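Long-range contacts in interleukin-10-like protein (Human herpesvirus 5, PDB 1LQS), which mimics human interleukin-10, binding the human interleukin-10 receptor and signalling through both its subunits to suppress host immune responses: residues G59-S64 with L112-K117; E22-R27 with K104-C109; I76-G81 with S94-L99. All blocks are in the same frame, centred on the assembly; numbering follows the deposited sequence.

Contact 1 of 3, residues G59-S64 with L112-K117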
ATOM      1  N   GLY C  59      -1.358   1.649  -7.752  1.00 47.60           N
ATOM      2  CA  GLY C  59      -1.511   0.399  -7.034  1.00 50.15           C
ATOM      3  C   GLY C  59      -0.234   0.086  -6.280  1.00 51.47           C
ATOM      4  O   GLY C  59       0.805   0.697  -6.547  1.00 53.57           O
ATOM      5  N   CYS C  60      -0.312  -0.865  -5.350  1.00 51.66           N
ATOM      6  CA  CYS C  60       0.820  -1.278  -4.521  1.00 50.22           C
ATOM      7  C   CYS C  60       2.141  -1.452  -5.252  1.00 51.00           C
ATOM      8  O   CYS C  60       3.182  -0.989  -4.778  1.00 50.33           O
ATOM      9  CB  CYS C  60       0.516  -2.601  -3.813  1.00 49.24           C
ATOM     10  SG  CYS C  60      -0.172  -2.540  -2.125  1.00 44.58           S
ATOM     11  N   TRP C  61       2.120  -2.120  -6.401  1.00 52.25           N
ATOM     12  CA  TRP C  61       3.378  -2.350  -7.086  1.00 54.36           C
ATOM     13  C   TRP C  61       3.770  -1.438  -8.230  1.00 52.51           C
ATOM     14  O   TRP C  61       4.676  -1.763  -9.000  1.00 51.15           O
ATOM     15  CB  TRP C  61       3.477  -3.820  -7.500  1.00 60.75           C
ATOM     16  CG  TRP C  61       3.726  -4.703  -6.302  1.00 67.73           C
ATOM     17  CD1 TRP C  61       2.797  -5.425  -5.601  1.00 69.39           C
ATOM     18  CD2 TRP C  61       4.972  -4.859  -5.592  1.00 70.52           C
ATOM     19  NE1 TRP C  61       3.388  -6.014  -4.500  1.00 71.02           N
ATOM     20  CE2 TRP C  61       4.718  -5.682  -4.472  1.00 71.25           C
ATOM     21  CE3 TRP C  61       6.274  -4.379  -5.793  1.00 71.53           C
ATOM     22  CZ2 TRP C  61       5.717  -6.034  -3.558  1.00 71.64           C
ATOM     23  CZ3 TRP C  61       7.265  -4.732  -4.880  1.00 73.74           C
ATOM     24  CH2 TRP C  61       6.978  -5.551  -3.778  1.00 71.84           C
ATOM     25  N   GLY C  62       3.113  -0.282  -8.319  1.00 50.55           N
ATOM     26  CA  GLY C  62       3.436   0.672  -9.365  1.00 49.19           C
ATOM     27  C   GLY C  62       4.925   0.980  -9.374  1.00 48.69           C
ATOM     28  O   GLY C  62       5.534   1.095 -10.434  1.00 47.86           O
ATOM     29  N   CYS C  63       5.509   1.115  -8.186  1.00 48.12           N
ATOM     30  CA  CYS C  63       6.932   1.386  -8.050  1.00 48.05           C
ATOM     31  C   CYS C  63       7.699   0.413  -8.941  1.00 47.63           C
ATOM     32  O   CYS C  63       8.651   0.774  -9.621  1.00 47.61           O
ATOM     33  CB  CYS C  63       7.362   1.196  -6.582  1.00 50.39           C
ATOM     34  SG  CYS C  63       7.060  -0.479  -5.910  1.00 52.36           S
ATOM     35  N   SER C  64       7.260  -0.834  -8.931  1.00 46.82           N
ATOM     36  CA  SER C  64       7.891  -1.874  -9.717  1.00 45.47           C
ATOM     37  C   SER C  64       7.691  -1.613 -11.203  1.00 44.72           C
ATOM     38  O   SER C  64       8.603  -1.789 -12.011  1.00 44.22           O
ATOM     39  CB  SER C  64       7.287  -3.226  -9.325  1.00 46.07           C
ATOM     40  OG  SER C  64       7.975  -4.311  -9.908  1.00 43.07           O
ATOM     41  N   LEU C 112      11.086   6.772  -3.310  1.00 48.31           N
ATOM     42  CA  LEU C 112      10.658   6.819  -4.705  1.00 48.47           C
ATOM     43  C   LEU C 112      10.611   5.445  -5.370  1.00 48.88           C
ATOM     44  O   LEU C 112       9.954   5.274  -6.397  1.00 48.71           O
ATOM     45  CB  LEU C 112      11.567   7.741  -5.514  1.00 46.03           C
ATOM     46  CG  LEU C 112      11.399   9.216  -5.187  1.00 45.00           C
ATOM     47  CD1 LEU C 112      12.260  10.024  -6.125  1.00 43.13           C
ATOM     48  CD2 LEU C 112       9.932   9.602  -5.313  1.00 43.09           C
ATOM     49  N   GLY C 113      11.323   4.482  -4.787  1.00 48.26           N
ATOM     50  CA  GLY C 113      11.341   3.132  -5.320  1.00 47.88           C
ATOM     51  C   GLY C 113      10.366   2.273  -4.540  1.00 48.47           C
ATOM     52  O   GLY C 113       9.428   2.795  -3.931  1.00 49.06           O
ATOM     53  N   CYS C 114      10.562   0.960  -4.548  1.00 47.97           N
ATOM     54  CA  CYS C 114       9.653   0.110  -3.799  1.00 48.52           C
ATOM     55  C   CYS C 114      10.096   0.045  -2.352  1.00 47.93           C
ATOM     56  O   CYS C 114      11.285   0.155  -2.054  1.00 47.99           O
ATOM     57  CB  CYS C 114       9.597  -1.293  -4.384  1.00 49.23           C
ATOM     58  SG  CYS C 114       8.860  -1.416  -6.042  1.00 50.82           S
ATOM     59  N   GLY C 115       9.126  -0.135  -1.460  1.00 47.26           N
ATOM     60  CA  GLY C 115       9.406  -0.178  -0.040  1.00 46.87           C
ATOM     61  C   GLY C 115      10.008  -1.450   0.501  1.00 46.93           C
ATOM     62  O   GLY C 115      10.782  -1.414   1.452  1.00 48.14           O
ATOM     63  N   ASP C 116       9.667  -2.581  -0.092  1.00 46.50           N
ATOM     64  CA  ASP C 116      10.206  -3.831   0.392  1.00 46.58           C
ATOM     65  C   ASP C 116      11.722  -3.749   0.508  1.00 45.87           C
ATOM     66  O   ASP C 116      12.288  -4.154   1.523  1.00 45.73           O
ATOM     67  CB  ASP C 116       9.801  -4.981  -0.533  1.00 48.41           C
ATOM     68  CG  ASP C 116      10.653  -5.060  -1.770  1.00 51.02           C
ATOM     69  OD1 ASP C 116      10.636  -4.091  -2.570  1.00 53.22           O
ATOM     70  OD2 ASP C 116      11.346  -6.091  -1.932  1.00 50.11           O
ATOM     71  N   LYS C 117      12.379  -3.206  -0.512  1.00 45.83           N
ATOM     72  CA  LYS C 117      13.841  -3.095  -0.499  1.00 47.48           C
ATOM     73  C   LYS C 117      14.387  -2.492   0.793  1.00 46.85           C
ATOM     74  O   LYS C 117      15.508  -2.789   1.193  1.00 45.71           O
ATOM     75  CB  LYS C 117      14.344  -2.264  -1.690  1.00 48.56           C
ATOM     76  CG  LYS C 117      14.059  -2.872  -3.059  1.00 51.18           C
ATOM     77  CD  LYS C 117      14.794  -2.106  -4.163  1.00 55.29           C
ATOM     78  CE  LYS C 117      14.663  -2.790  -5.544  1.00 57.34           C
ATOM     79  NZ  LYS C 117      15.443  -2.088  -6.627  1.00 54.67           N
TER
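Cys63 and Cys114 bring their backbones together, with CA atoms 5.2 Å apart, where the first turn of helix 62-84 meets the loop that runs into helix 116-126. A type I beta turn from Gly59 to Gly62 leads into the first of these helices, and Trp61 stands at its N-cap position. The contact is held by a disulfide, Cys63 SG to Cys114 SG, 2.0 Å long with a C-S-S-C torsion of 99°. Cys63 SG sits between its backbone N and carbonyl carbon (chi1 59°), which turns the sulfur to the incoming loop. Cys63 CB packs on Gly113 O at 3.7 Å. Cys114 SG also makes a sulfur-aromatic contact with Trp61, 3.9 Å from CZ3 and oblique to the ring. Asp116 OD1 comes to the edge of the same indole, near its plane, 4.1 Å from Trp61 CH2. The ring and carboxylate planes are turned 63° apart. No hydrogen bond joins the two segments. The other carboxylate oxygen, Asp116 OD2, bonds Ser64 OG of the second subunit, and Ser64 OG bonds Asp116 OD2 of that subunit. Cys60 forms the interchain disulfide with Cys60 of the second subunit, and the two Trp61 rings meet edge to face. In this helical interleukin-10 family cytokine, the intrachain disulfide ties the start of helix 62-84 to the approach to helix 116-126, at the dimer interface.

Contact 2 of 3, residues E22-R27 with K104-C109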
ATOM      1  N   GLU C  22       9.693  18.292  -6.439  1.00 47.85           N
ATOM      2  CA  GLU C  22       9.994  19.650  -6.870  1.00 49.56           C
ATOM      3  C   GLU C  22      11.300  19.631  -7.660  1.00 48.90           C
ATOM      4  O   GLU C  22      11.521  20.464  -8.543  1.00 48.12           O
ATOM      5  CB  GLU C  22      10.173  20.563  -5.645  1.00 52.16           C
ATOM      6  CG  GLU C  22       8.915  20.751  -4.755  1.00 58.32           C
ATOM      7  CD  GLU C  22       8.319  19.447  -4.190  1.00 59.44           C
ATOM      8  OE1 GLU C  22       9.022  18.726  -3.453  1.00 60.79           O
ATOM      9  OE2 GLU C  22       7.134  19.152  -4.480  1.00 60.94           O
ATOM     10  N   ASP C  23      12.153  18.657  -7.343  1.00 47.72           N
ATOM     11  CA  ASP C  23      13.464  18.528  -7.971  1.00 47.10           C
ATOM     12  C   ASP C  23      13.441  17.903  -9.367  1.00 46.34           C
ATOM     13  O   ASP C  23      14.464  17.859 -10.054  1.00 45.52           O
ATOM     14  CB  ASP C  23      14.393  17.726  -7.049  1.00 49.29           C
ATOM     15  CG  ASP C  23      15.806  18.318  -6.969  1.00 53.58           C
ATOM     16  OD1 ASP C  23      16.768  17.676  -7.470  1.00 53.44           O
ATOM     17  OD2 ASP C  23      15.949  19.429  -6.400  1.00 54.20           O
ATOM     18  N   TYR C  24      12.276  17.430  -9.795  1.00 44.93           N
ATOM     19  CA  TYR C  24      12.161  16.816 -11.109  1.00 42.60           C
ATOM     20  C   TYR C  24      11.324  17.651 -12.075  1.00 42.13           C
ATOM     21  O   TYR C  24      11.143  17.268 -13.232  1.00 43.17           O
ATOM     22  CB  TYR C  24      11.551  15.418 -10.980  1.00 41.57           C
ATOM     23  CG  TYR C  24      12.351  14.492 -10.103  1.00 42.08           C
ATOM     24  CD1 TYR C  24      12.087  14.383  -8.733  1.00 41.46           C
ATOM     25  CD2 TYR C  24      13.409  13.756 -10.629  1.00 42.36           C
ATOM     26  CE1 TYR C  24      12.862  13.573  -7.914  1.00 40.31           C
ATOM     27  CE2 TYR C  24      14.186  12.945  -9.822  1.00 42.02           C
ATOM     28  CZ  TYR C  24      13.912  12.858  -8.468  1.00 42.31           C
ATOM     29  OH  TYR C  24      14.715  12.065  -7.682  1.00 44.39           O
ATOM     30  N   ALA C  25      10.834  18.797 -11.608  1.00 40.39           N
ATOM     31  CA  ALA C  25       9.994  19.663 -12.431  1.00 39.01           C
ATOM     32  C   ALA C  25      10.611  20.212 -13.735  1.00 37.91           C
ATOM     33  O   ALA C  25       9.964  20.164 -14.786  1.00 38.00           O
ATOM     34  CB  ALA C  25       9.452  20.801 -11.585  1.00 37.14           C
ATOM     35  N   THR C  26      11.845  20.705 -13.694  1.00 36.45           N
ATOM     36  CA  THR C  26      12.450  21.262 -14.904  1.00 36.65           C
ATOM     37  C   THR C  26      12.759  20.220 -15.969  1.00 38.01           C
ATOM     38  O   THR C  26      12.567  20.473 -17.165  1.00 37.98           O
ATOM     39  CB  THR C  26      13.732  22.066 -14.603  1.00 35.24           C
ATOM     40  OG1 THR C  26      13.423  23.143 -13.714  1.00 33.49           O
ATOM     41  CG2 THR C  26      14.283  22.669 -15.888  1.00 35.85           C
ATOM     42  N   ARG C  27      13.240  19.053 -15.550  1.00 38.39           N
ATOM     43  CA  ARG C  27      13.529  17.999 -16.509  1.00 36.54           C
ATOM     44  C   ARG C  27      12.206  17.469 -17.032  1.00 35.20           C
ATOM     45  O   ARG C  27      12.092  17.082 -18.196  1.00 34.25           O
ATOM     46  CB  ARG C  27      14.341  16.880 -15.869  1.00 36.04           C
ATOM     47  CG  ARG C  27      15.770  17.284 -15.561  1.00 37.36           C
ATOM     48  CD  ARG C  27      16.011  17.245 -14.068  1.00 38.98           C
ATOM     49  NE  ARG C  27      16.949  16.188 -13.711  1.00 39.69           N
ATOM     50  CZ  ARG C  27      17.056  15.680 -12.491  1.00 40.32           C
ATOM     51  NH1 ARG C  27      16.277  16.128 -11.518  1.00 38.36           N
ATOM     52  NH2 ARG C  27      17.955  14.738 -12.247  1.00 40.55           N
ATOM     53  N   LYS C 104      18.632   8.389 -12.629  1.00 46.09           N
ATOM     54  CA  LYS C 104      19.758   8.343 -11.710  1.00 46.68           C
ATOM     55  C   LYS C 104      19.396   9.000 -10.387  1.00 46.91           C
ATOM     56  O   LYS C 104      19.846   8.557  -9.331  1.00 48.01           O
ATOM     57  CB  LYS C 104      20.981   9.039 -12.319  1.00 48.36           C
ATOM     58  CG  LYS C 104      21.561   8.296 -13.523  1.00 51.77           C
ATOM     59  CD  LYS C 104      22.822   8.960 -14.062  1.00 53.91           C
ATOM     60  CE  LYS C 104      23.368   8.193 -15.262  1.00 54.58           C
ATOM     61  NZ  LYS C 104      24.580   8.826 -15.860  1.00 55.07           N
ATOM     62  N   ASP C 105      18.580  10.055 -10.441  1.00 46.14           N
ATOM     63  CA  ASP C 105      18.156  10.753  -9.227  1.00 44.69           C
ATOM     64  C   ASP C 105      17.054  10.023  -8.471  1.00 44.42           C
ATOM     65  O   ASP C 105      16.975  10.110  -7.252  1.00 44.41           O
ATOM     66  CB  ASP C 105      17.680  12.167  -9.552  1.00 43.70           C
ATOM     67  CG  ASP C 105      18.811  13.167  -9.571  1.00 44.40           C
ATOM     68  OD1 ASP C 105      18.516  14.381  -9.698  1.00 42.11           O
ATOM     69  OD2 ASP C 105      19.989  12.735  -9.463  1.00 43.37           O
ATOM     70  N   MET C 106      16.195   9.318  -9.196  1.00 45.31           N
ATOM     71  CA  MET C 106      15.115   8.580  -8.568  1.00 46.71           C
ATOM     72  C   MET C 106      15.612   7.363  -7.770  1.00 48.64           C
ATOM     73  O   MET C 106      15.029   7.019  -6.735  1.00 47.98           O
ATOM     74  CB  MET C 106      14.113   8.123  -9.619  1.00 46.60           C
ATOM     75  CG  MET C 106      13.206   9.205 -10.161  1.00 43.72           C
ATOM     76  SD  MET C 106      12.126   8.448 -11.397  1.00 42.59           S
ATOM     77  CE  MET C 106      11.046   7.490 -10.351  1.00 41.84           C
ATOM     78  N   ARG C 107      16.678   6.711  -8.243  1.00 49.96           N
ATOM     79  CA  ARG C 107      17.208   5.548  -7.532  1.00 52.67           C
ATOM     80  C   ARG C 107      18.176   5.964  -6.438  1.00 53.17           C
ATOM     81  O   ARG C 107      19.008   5.181  -5.990  1.00 54.73           O
ATOM     82  CB  ARG C 107      17.888   4.577  -8.498  1.00 53.78           C
ATOM     83  CG  ARG C 107      16.919   3.959  -9.486  1.00 58.09           C
ATOM     84  CD  ARG C 107      17.478   2.737 -10.195  1.00 60.46           C
ATOM     85  NE  ARG C 107      17.263   1.491  -9.455  1.00 63.60           N
ATOM     86  CZ  ARG C 107      18.089   0.996  -8.534  1.00 64.34           C
ATOM     87  NH1 ARG C 107      19.209   1.636  -8.215  1.00 64.97           N
ATOM     88  NH2 ARG C 107      17.804  -0.156  -7.941  1.00 63.92           N
ATOM     89  N   GLN C 108      18.040   7.206  -6.003  1.00 53.73           N
ATOM     90  CA  GLN C 108      18.886   7.769  -4.967  1.00 53.93           C
ATOM     91  C   GLN C 108      17.969   8.105  -3.778  1.00 54.22           C
ATOM     92  O   GLN C 108      18.431   8.534  -2.715  1.00 53.90           O
ATOM     93  CB  GLN C 108      19.569   9.017  -5.529  1.00 54.07           C
ATOM     94  CG  GLN C 108      20.889   9.395  -4.905  1.00 55.38           C
ATOM     95  CD  GLN C 108      21.755  10.202  -5.867  1.00 57.72           C
ATOM     96  OE1 GLN C 108      22.570  11.035  -5.451  1.00 57.55           O
ATOM     97  NE2 GLN C 108      21.589   9.944  -7.166  1.00 56.54           N
ATOM     98  N   CYS C 109      16.665   7.900  -3.986  1.00 53.92           N
ATOM     99  CA  CYS C 109      15.632   8.138  -2.972  1.00 52.80           C
ATOM    100  C   CYS C 109      14.807   6.856  -2.740  1.00 51.88           C
ATOM    101  O   CYS C 109      14.047   6.420  -3.613  1.00 50.47           O
ATOM    102  CB  CYS C 109      14.687   9.274  -3.409  1.00 54.61           C
ATOM    103  SG  CYS C 109      13.300   9.522  -2.247  1.00 55.11           S
TER
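Arg27, which meets Asp105, has CG anti to the carbonyl carbon and beside the backbone N (chi1 -71°), and Tyr24 CG is placed in the same way. The Arg27 chain then bends at chi2 and chi3, and its guanidinium meets Asp105. Arg27 NH2 forms a salt bridge with Asp105 OD1 at 2.6 Å, with an N-H...O angle of 154°. The oxygen lies near the guanidinium edge, but the nitrogen meets it from above the carboxylate plane, and the two planes are 76° apart. Arg27 NH2 also bonds Ser101 OG, while NH1 makes a weak bond to Asp23 O. Asp23 OD1 lies 4.3 Å from Asp105 OD1, so Arg27 probably offsets repulsion between these two carboxylates. Tyr24 crosses Asp105 and Met106 obliquely. Its CE2 packs on Asp105 CB at 3.6 Å and on Met106 CG at 3.9 Å. Tyr24 OH is hydrogen-bonded to Gln18 O, and Leu153 and Leu149 of the second subunit pack on Tyr24 and Met106 respectively. In this helical cytokine of the interleukin-10 family, the Cys19-Cys109 disulfide and this salt bridge both link the N-terminal region to the end of helix 89-106.

Contact 3 of 3, residues I76-G81 with S94-L99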
ATOM      1  N   ILE C  76      15.674   0.113 -24.414  1.00 43.96           N
ATOM      2  CA  ILE C  76      15.170  -0.469 -25.651  1.00 44.21           C
ATOM      3  C   ILE C  76      14.441   0.508 -26.566  1.00 44.90           C
ATOM      4  O   ILE C  76      14.849   0.719 -27.713  1.00 44.40           O
ATOM      5  CB  ILE C  76      14.213  -1.653 -25.366  1.00 44.15           C
ATOM      6  CG1 ILE C  76      14.917  -2.714 -24.516  1.00 43.90           C
ATOM      7  CG2 ILE C  76      13.768  -2.277 -26.669  1.00 44.20           C
ATOM      8  CD1 ILE C  76      16.170  -3.262 -25.149  1.00 43.35           C
ATOM      9  N   VAL C  77      13.361   1.098 -26.058  1.00 45.53           N
ATOM     10  CA  VAL C  77      12.555   2.030 -26.846  1.00 45.78           C
ATOM     11  C   VAL C  77      13.345   3.178 -27.484  1.00 46.47           C
ATOM     12  O   VAL C  77      13.376   3.314 -28.710  1.00 45.00           O
ATOM     13  CB  VAL C  77      11.415   2.636 -26.003  1.00 46.38           C
ATOM     14  CG1 VAL C  77      10.457   3.385 -26.912  1.00 46.22           C
ATOM     15  CG2 VAL C  77      10.683   1.549 -25.231  1.00 44.46           C
ATOM     16  N   PHE C  78      13.980   4.010 -26.666  1.00 46.20           N
ATOM     17  CA  PHE C  78      14.730   5.116 -27.236  1.00 47.22           C
ATOM     18  C   PHE C  78      15.798   4.670 -28.221  1.00 48.25           C
ATOM     19  O   PHE C  78      15.860   5.196 -29.334  1.00 51.06           O
ATOM     20  CB  PHE C  78      15.344   6.001 -26.145  1.00 45.95           C
ATOM     21  CG  PHE C  78      14.460   7.149 -25.735  1.00 44.52           C
ATOM     22  CD1 PHE C  78      13.861   7.174 -24.483  1.00 43.28           C
ATOM     23  CD2 PHE C  78      14.216   8.199 -26.613  1.00 44.23           C
ATOM     24  CE1 PHE C  78      13.036   8.217 -24.113  1.00 41.48           C
ATOM     25  CE2 PHE C  78      13.387   9.251 -26.247  1.00 44.64           C
ATOM     26  CZ  PHE C  78      12.797   9.256 -24.989  1.00 43.59           C
ATOM     27  N   PRO C  79      16.652   3.703 -27.841  1.00 47.84           N
ATOM     28  CA  PRO C  79      17.687   3.255 -28.774  1.00 47.39           C
ATOM     29  C   PRO C  79      17.070   2.765 -30.074  1.00 48.57           C
ATOM     30  O   PRO C  79      17.532   3.117 -31.151  1.00 49.55           O
ATOM     31  CB  PRO C  79      18.385   2.144 -28.008  1.00 46.55           C
ATOM     32  CG  PRO C  79      18.264   2.587 -26.602  1.00 48.15           C
ATOM     33  CD  PRO C  79      16.827   3.055 -26.531  1.00 48.27           C
ATOM     34  N   ALA C  80      16.017   1.962 -29.971  1.00 49.65           N
ATOM     35  CA  ALA C  80      15.346   1.451 -31.158  1.00 50.52           C
ATOM     36  C   ALA C  80      14.752   2.610 -31.945  1.00 52.67           C
ATOM     37  O   ALA C  80      14.590   2.523 -33.159  1.00 53.57           O
ATOM     38  CB  ALA C  80      14.253   0.480 -30.764  1.00 49.52           C
ATOM     39  N   GLY C  81      14.433   3.696 -31.242  1.00 54.78           N
ATOM     40  CA  GLY C  81      13.852   4.870 -31.872  1.00 55.20           C
ATOM     41  C   GLY C  81      14.744   5.531 -32.905  1.00 56.48           C
ATOM     42  O   GLY C  81      14.251   6.087 -33.887  1.00 55.76           O
ATOM     43  N   SER C  94      18.211  13.788 -26.763  1.00 46.14           N
ATOM     44  CA  SER C  94      17.996  14.807 -25.746  1.00 45.34           C
ATOM     45  C   SER C  94      17.044  14.289 -24.667  1.00 44.62           C
ATOM     46  O   SER C  94      17.294  14.440 -23.472  1.00 44.51           O
ATOM     47  CB  SER C  94      17.411  16.059 -26.405  1.00 45.25           C
ATOM     48  OG  SER C  94      16.931  16.978 -25.443  1.00 45.16           O
ATOM     49  N   MET C  95      15.952  13.676 -25.107  1.00 42.61           N
ATOM     50  CA  MET C  95      14.967  13.150 -24.193  1.00 42.54           C
ATOM     51  C   MET C  95      15.525  11.982 -23.389  1.00 43.87           C
ATOM     52  O   MET C  95      15.382  11.959 -22.162  1.00 43.86           O
ATOM     53  CB  MET C  95      13.689  12.732 -24.951  1.00 42.34           C
ATOM     54  CG  MET C  95      12.859  13.923 -25.487  1.00 41.82           C
ATOM     55  SD  MET C  95      11.220  13.563 -26.228  1.00 42.23           S
ATOM     56  CE  MET C  95      11.717  12.720 -27.746  1.00 41.90           C
ATOM     57  N   ARG C  96      16.171  11.025 -24.062  1.00 43.75           N
ATOM     58  CA  ARG C  96      16.725   9.864 -23.364  1.00 42.33           C
ATOM     59  C   ARG C  96      17.661  10.363 -22.277  1.00 40.92           C
ATOM     60  O   ARG C  96      17.631   9.891 -21.139  1.00 40.51           O
ATOM     61  CB  ARG C  96      17.503   8.952 -24.319  1.00 43.53           C
ATOM     62  CG  ARG C  96      17.979   7.642 -23.662  1.00 44.82           C
ATOM     63  CD  ARG C  96      19.078   6.965 -24.466  1.00 48.54           C
ATOM     64  NE  ARG C  96      19.525   5.677 -23.913  1.00 52.79           N
ATOM     65  CZ  ARG C  96      20.117   5.502 -22.729  1.00 54.48           C
ATOM     66  NH1 ARG C  96      20.352   6.531 -21.925  1.00 55.05           N
ATOM     67  NH2 ARG C  96      20.493   4.286 -22.351  1.00 54.49           N
ATOM     68  N   SER C  97      18.480  11.336 -22.660  1.00 39.12           N
ATOM     69  CA  SER C  97      19.466  11.972 -21.791  1.00 38.33           C
ATOM     70  C   SER C  97      18.821  12.548 -20.529  1.00 38.95           C
ATOM     71  O   SER C  97      19.268  12.286 -19.410  1.00 38.34           O
ATOM     72  CB  SER C  97      20.155  13.085 -22.578  1.00 39.43           C
ATOM     73  OG  SER C  97      21.297  13.585 -21.920  1.00 42.85           O
ATOM     74  N   THR C  98      17.772  13.345 -20.722  1.00 38.73           N
ATOM     75  CA  THR C  98      17.059  13.958 -19.611  1.00 38.62           C
ATOM     76  C   THR C  98      16.331  12.890 -18.788  1.00 38.67           C
ATOM     77  O   THR C  98      16.267  12.967 -17.560  1.00 38.83           O
ATOM     78  CB  THR C  98      16.029  15.005 -20.117  1.00 38.32           C
ATOM     79  OG1 THR C  98      16.720  16.141 -20.644  1.00 39.35           O
ATOM     80  CG2 THR C  98      15.107  15.454 -18.989  1.00 38.03           C
ATOM     81  N   LEU C  99      15.787  11.890 -19.464  1.00 38.39           N
ATOM     82  CA  LEU C  99      15.074  10.850 -18.756  1.00 38.84           C
ATOM     83  C   LEU C  99      16.095  10.110 -17.928  1.00 39.86           C
ATOM     84  O   LEU C  99      15.822   9.699 -16.799  1.00 39.57           O
ATOM     85  CB  LEU C  99      14.388   9.914 -19.744  1.00 39.31           C
ATOM     86  CG  LEU C  99      13.358   8.930 -19.185  1.00 39.30           C
ATOM     87  CD1 LEU C  99      12.431   9.620 -18.183  1.00 39.63           C
ATOM     88  CD2 LEU C  99      12.577   8.351 -20.351  1.00 37.65           C
TER
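Phe78 presents one ring face to Arg96. Arg96 CB lies over that face, 4.1 Å from the ring centroid and 21° off its normal, a CH-pi contact. Its nearest ring atom is Phe78 CG, at 3.8 Å. Arg96 N lies 3.9 Å above the ring plane, offset toward the rim. At the edge, near the plane, Leu99 CD2 touches Phe78 CE1 at 3.8 Å. Met95 CB approaches obliquely and meets Phe78 CZ at 3.6 Å. The ring is therefore set against three residues of helix 94-99, two of them consecutive and the third one turn further on. The Phe78 and Met95 side chains cross at about a right angle. Arg96 CG is anti to its backbone N (chi1 -174°), and from CG to NE the chain runs extended and leaves the ring; Phe78 and Arg96 cross obliquely. Its first carbons pack on Phe78, CG lying 4.0 Å from Phe78 CB. Further out, Pro79 CG comes to the edge of the guanidinium, 4.3 Å from Arg96 NE. The charged end has its own partner on the same helix, for Arg96 NH1 forms a salt bridge with Glu100. No hydrogen bond crosses between the segments, so the contact rests on apolar and CH-pi packing. Helix 76-81 is kinked at Pro79, whose N has no bond to the preceding turn. The segment axes approach to 10.4 Å and run nearly antiparallel, at 160°. Leu99 also packs on Leu70 and Leu74 of helix 62-84. Met95 leans on Leu31 of helix 25-42, while Leu142 of the second subunit packs on both Phe78 and Met95. Helix 25-42 and the second subunit pack against this junction of helices 62-84 and 89-106.

How the contacts relate
Only contact 3 joins helices that follow each other in the chain; contacts 1 and 2 each skip one. Contacts 1 and 3 both use helix 62-84, one at its start and one toward its end, with centres 23 Å apart and no touch between them. Contacts 2 and 3 share helix 89-106. Their centres lie 17 Å apart, and Arg27 CB packs on Thr98 CG2. The centres of contacts 1 and 2 are 16 Å apart, yet they meet where Leu112 packs on Tyr24 and Met106. Along the chain, the segments of contacts 1 and 2 alternate, while contact 3 falls between the segments of each. All three also touch the second subunit, so they lie near the dimer interface.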